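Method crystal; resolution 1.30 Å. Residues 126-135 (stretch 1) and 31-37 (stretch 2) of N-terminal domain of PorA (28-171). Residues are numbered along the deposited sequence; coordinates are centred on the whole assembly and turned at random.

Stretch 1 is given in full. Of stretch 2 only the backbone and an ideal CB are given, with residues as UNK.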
# COMPACT_ATOMS: atom_id res chain seq x y z
N THR A 126 4.50 5.34 -7.33
CA THR A 126 3.10 5.18 -7.00
C THR A 126 2.65 3.79 -7.42
O THR A 126 3.04 3.30 -8.49
CB THR A 126 2.28 6.21 -7.78
OG1 THR A 126 2.66 7.51 -7.32
CG2 THR A 126 0.77 6.03 -7.59
N VAL A 127 1.82 3.18 -6.58
CA VAL A 127 1.16 1.93 -6.92
C VAL A 127 -0.31 2.06 -6.55
O VAL A 127 -0.66 2.66 -5.52
CB VAL A 127 1.82 0.71 -6.25
CG1 VAL A 127 1.82 0.82 -4.72
CG2 VAL A 127 1.21 -0.59 -6.72
N ASN A 128 -1.15 1.54 -7.41
CA ASN A 128 -2.59 1.45 -7.17
C ASN A 128 -2.91 0.01 -6.80
O ASN A 128 -2.48 -0.92 -7.48
CB ASN A 128 -3.38 1.86 -8.42
CG ASN A 128 -3.01 3.21 -8.88
OD1 ASN A 128 -3.34 4.21 -8.22
ND2 ASN A 128 -2.25 3.27 -9.96
N ILE A 129 -3.63 -0.18 -5.70
CA ILE A 129 -3.89 -1.49 -5.14
C ILE A 129 -5.40 -1.69 -5.14
O ILE A 129 -6.14 -0.89 -4.54
CB ILE A 129 -3.35 -1.56 -3.71
CG1 ILE A 129 -1.86 -1.30 -3.72
CG2 ILE A 129 -3.66 -2.91 -3.06
CD1 ILE A 129 -1.32 -0.96 -2.39
N ASN A 130 -5.86 -2.76 -5.77
CA ASN A 130 -7.28 -3.12 -5.75
C ASN A 130 -7.45 -4.42 -5.00
O ASN A 130 -6.84 -5.44 -5.36
CB ASN A 130 -7.82 -3.31 -7.17
CG ASN A 130 -7.87 -2.04 -7.96
OD1 ASN A 130 -8.14 -0.96 -7.41
ND2 ASN A 130 -7.61 -2.14 -9.26
N PHE A 131 -8.21 -4.40 -3.93
CA PHE A 131 -8.57 -5.59 -3.19
C PHE A 131 -9.90 -6.06 -3.74
O PHE A 131 -10.95 -5.49 -3.42
CB PHE A 131 -8.70 -5.25 -1.71
CG PHE A 131 -7.39 -4.85 -1.05
CD1 PHE A 131 -6.46 -5.83 -0.70
CD2 PHE A 131 -7.06 -3.54 -0.79
CE1 PHE A 131 -5.26 -5.51 -0.08
CE2 PHE A 131 -5.87 -3.22 -0.16
CZ PHE A 131 -4.96 -4.20 0.20
N LYS A 132 -9.87 -7.07 -4.59
CA LYS A 132 -11.07 -7.60 -5.24
C LYS A 132 -11.56 -8.79 -4.42
O LYS A 132 -11.07 -9.92 -4.57
CB LYS A 132 -10.78 -7.97 -6.69
CG LYS A 132 -10.44 -6.78 -7.54
CD LYS A 132 -10.29 -7.16 -8.99
CE LYS A 132 -9.96 -5.94 -9.83
NZ LYS A 132 -9.67 -6.31 -11.24
N TYR A 133 -12.51 -8.52 -3.54
CA TYR A 133 -13.08 -9.52 -2.64
C TYR A 133 -14.21 -10.26 -3.35
O TYR A 133 -15.17 -9.63 -3.82
CB TYR A 133 -13.63 -8.82 -1.41
CG TYR A 133 -14.36 -9.68 -0.42
CD1 TYR A 133 -13.68 -10.63 0.33
CD2 TYR A 133 -15.74 -9.51 -0.20
CE1 TYR A 133 -14.35 -11.40 1.28
CE2 TYR A 133 -16.41 -10.27 0.74
CZ TYR A 133 -15.72 -11.21 1.47
OH TYR A 133 -16.41 -11.94 2.41
N LYS A 134 -14.12 -11.59 -3.40
CA LYS A 134 -15.17 -12.45 -3.96
C LYS A 134 -15.64 -11.95 -5.32
O LYS A 134 -16.84 -11.79 -5.58
CB LYS A 134 -16.33 -12.63 -2.98
CG LYS A 134 -15.95 -13.34 -1.71
CD LYS A 134 -17.14 -13.61 -0.79
CE LYS A 134 -16.71 -14.40 0.44
NZ LYS A 134 -17.77 -14.59 1.46
N GLY A 135 -14.68 -11.70 -6.20
CA GLY A 135 -14.95 -11.28 -7.56
C GLY A 135 -14.88 -9.79 -7.78
O GLY A 135 -14.77 -9.36 -8.93
N UNK A 31 -14.73 -11.16 10.37
CA UNK A 31 -13.99 -10.11 9.68
C UNK A 31 -13.03 -10.73 8.67
O UNK A 31 -12.36 -11.72 8.98
CB UNK A 31 -13.23 -9.24 10.68
N UNK A 32 -12.98 -10.16 7.47
CA UNK A 32 -12.05 -10.57 6.42
C UNK A 32 -10.82 -9.68 6.44
O UNK A 32 -10.91 -8.49 6.77
CB UNK A 32 -12.72 -10.52 5.05
N UNK A 33 -9.68 -10.24 6.05
CA UNK A 33 -8.46 -9.45 5.91
C UNK A 33 -7.83 -9.77 4.56
O UNK A 33 -7.71 -10.95 4.20
CB UNK A 33 -7.48 -9.73 7.05
N UNK A 34 -7.44 -8.74 3.83
CA UNK A 34 -6.68 -8.86 2.60
C UNK A 34 -5.40 -8.05 2.76
O UNK A 34 -5.39 -7.03 3.46
CB UNK A 34 -7.49 -8.39 1.39
N UNK A 35 -4.31 -8.50 2.15
CA UNK A 35 -3.03 -7.84 2.39
C UNK A 35 -2.23 -7.68 1.12
O UNK A 35 -2.02 -8.65 0.38
CB UNK A 35 -2.21 -8.62 3.42
N UNK A 36 -1.75 -6.47 0.88
CA UNK A 36 -0.75 -6.17 -0.14
C UNK A 36 0.61 -6.10 0.53
O UNK A 36 0.76 -5.52 1.61
CB UNK A 36 -1.07 -4.86 -0.87
N UNK A 37 1.60 -6.71 -0.12
CA UNK A 37 2.97 -6.68 0.37
C UNK A 37 3.91 -6.33 -0.77
O UNK A 37 3.79 -6.89 -1.87
CB UNK A 37 3.36 -8.02 1.00

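The two strands run roughly antiparallel, 151° between their directions, with axes 8.4 Å apart at closest approach. They meet through side chains, and stretch 1 offers V127, I129, F131 and Y133 on the side facing its partner. On stretch 2, positions 32, 34 and 36 point toward stretch 1, while the others lie beyond its reach or point away.

Position 31 has extended backbone angles and nothing of stretch 1 within 5.5 Å of its ideal CB. Many residues would serve, beta-branched ones especially, and the deposited one is T31, which makes no contact.

Position 32 points toward the ring of Y133, its ideal CB 4.2 Å from Y133 CE1. Beyond the ring lie the phenol OH and the amine of K134, so an acceptor of moderate length would suit: Glu, perhaps Gln, with an acid favoured by the nearby positive charge. The residue is E32. Y133 OH donates a short hydrogen bond to E32 OE2 (2.6 Å), the carboxylate oxygen lying at the edge of the ring. K134 NZ stays 4.2 Å from E32 OE2, too far for a salt bridge, but one water joins them, donating to OE2 and accepting from NZ at 2.8 Å each. A weak bond from K134 NZ to Y133 OH (3.1 Å) completes this polar cluster.

Position 33 faces open space as far as stretch 1 is concerned, where a polar chain is at ease; it is E33.

Position 34 points toward the aromatic ring of F131, the ideal CB a tight 3.5 Å from F131 CD1. The tight approach disfavours branching at CB, and the space between F131 and Y133 would suit an apolar chain: Met, which is long and flexible, or a shorter Leu. M34 fills it. Its CB packs 3.4 Å from F131 CD1, its SD lies 4.0 Å from Y133 CB, and the chain extends until CE is 3.8 Å from K132 O.

Position 35 points away, so a long polar residue is acceptable; K35 is found.

Position 36 again points toward stretch 1, its ideal CB 3.9 Å from I129 CG2 and 4.1 Å from F131 CZ. With V127 further along, a large apolar residue is expected: Phe, Leu or Met. F36 presents one ring face to I129, whose CD1 sits 3.7 Å from the centroid of the F36 ring in a CH-pi contact; V127 CG1 approaches F36 CZ at 4.4 Å.

Position 37 has nothing of stretch 1 within 5.5 Å of its ideal CB, so polar, charged or beta-branched residues would all serve; it is K37.

Stretch 2 (31-37) TEEMKFK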
# COMPACT_ATOMS: atom_id res chain seq x y z
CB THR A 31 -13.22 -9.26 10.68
OG1 THR A 31 -14.16 -8.57 11.52
CG2 THR A 31 -12.35 -8.23 9.97
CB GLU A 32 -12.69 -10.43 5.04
CG GLU A 32 -14.07 -11.10 4.90
CD GLU A 32 -13.99 -12.61 4.79
OE1 GLU A 32 -13.04 -13.21 5.33
OE2 GLU A 32 -14.90 -13.20 4.16
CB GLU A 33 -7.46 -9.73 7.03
CG GLU A 33 -6.25 -8.80 6.99
CD GLU A 33 -5.19 -9.13 8.03
OE1 GLU A 33 -4.15 -9.72 7.65
OE2 GLU A 33 -5.39 -8.77 9.21
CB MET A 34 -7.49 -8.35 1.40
CG MET A 34 -8.81 -9.10 1.31
SD MET A 34 -9.86 -8.63 -0.07
CE MET A 34 -8.95 -9.39 -1.42
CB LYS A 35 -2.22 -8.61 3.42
CG LYS A 35 -0.88 -7.99 3.72
CD LYS A 35 -0.15 -8.93 4.65
CE LYS A 35 0.63 -8.19 5.71
NZ LYS A 35 1.83 -8.97 6.15
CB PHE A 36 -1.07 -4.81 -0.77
CG PHE A 36 0.04 -4.25 -1.60
CD1 PHE A 36 0.15 -4.56 -2.94
CD2 PHE A 36 1.01 -3.44 -1.05
CE1 PHE A 36 1.17 -4.06 -3.70
CE2 PHE A 36 2.04 -2.94 -1.81
CZ PHE A 36 2.11 -3.24 -3.15
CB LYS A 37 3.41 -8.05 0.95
CG LYS A 37 2.82 -8.37 2.33
CD LYS A 37 3.18 -9.80 2.72
CE LYS A 37 4.68 -9.92 2.96
NZ LYS A 37 5.03 -11.02 3.90
O HOH W 1 -16.35 -15.54 3.64
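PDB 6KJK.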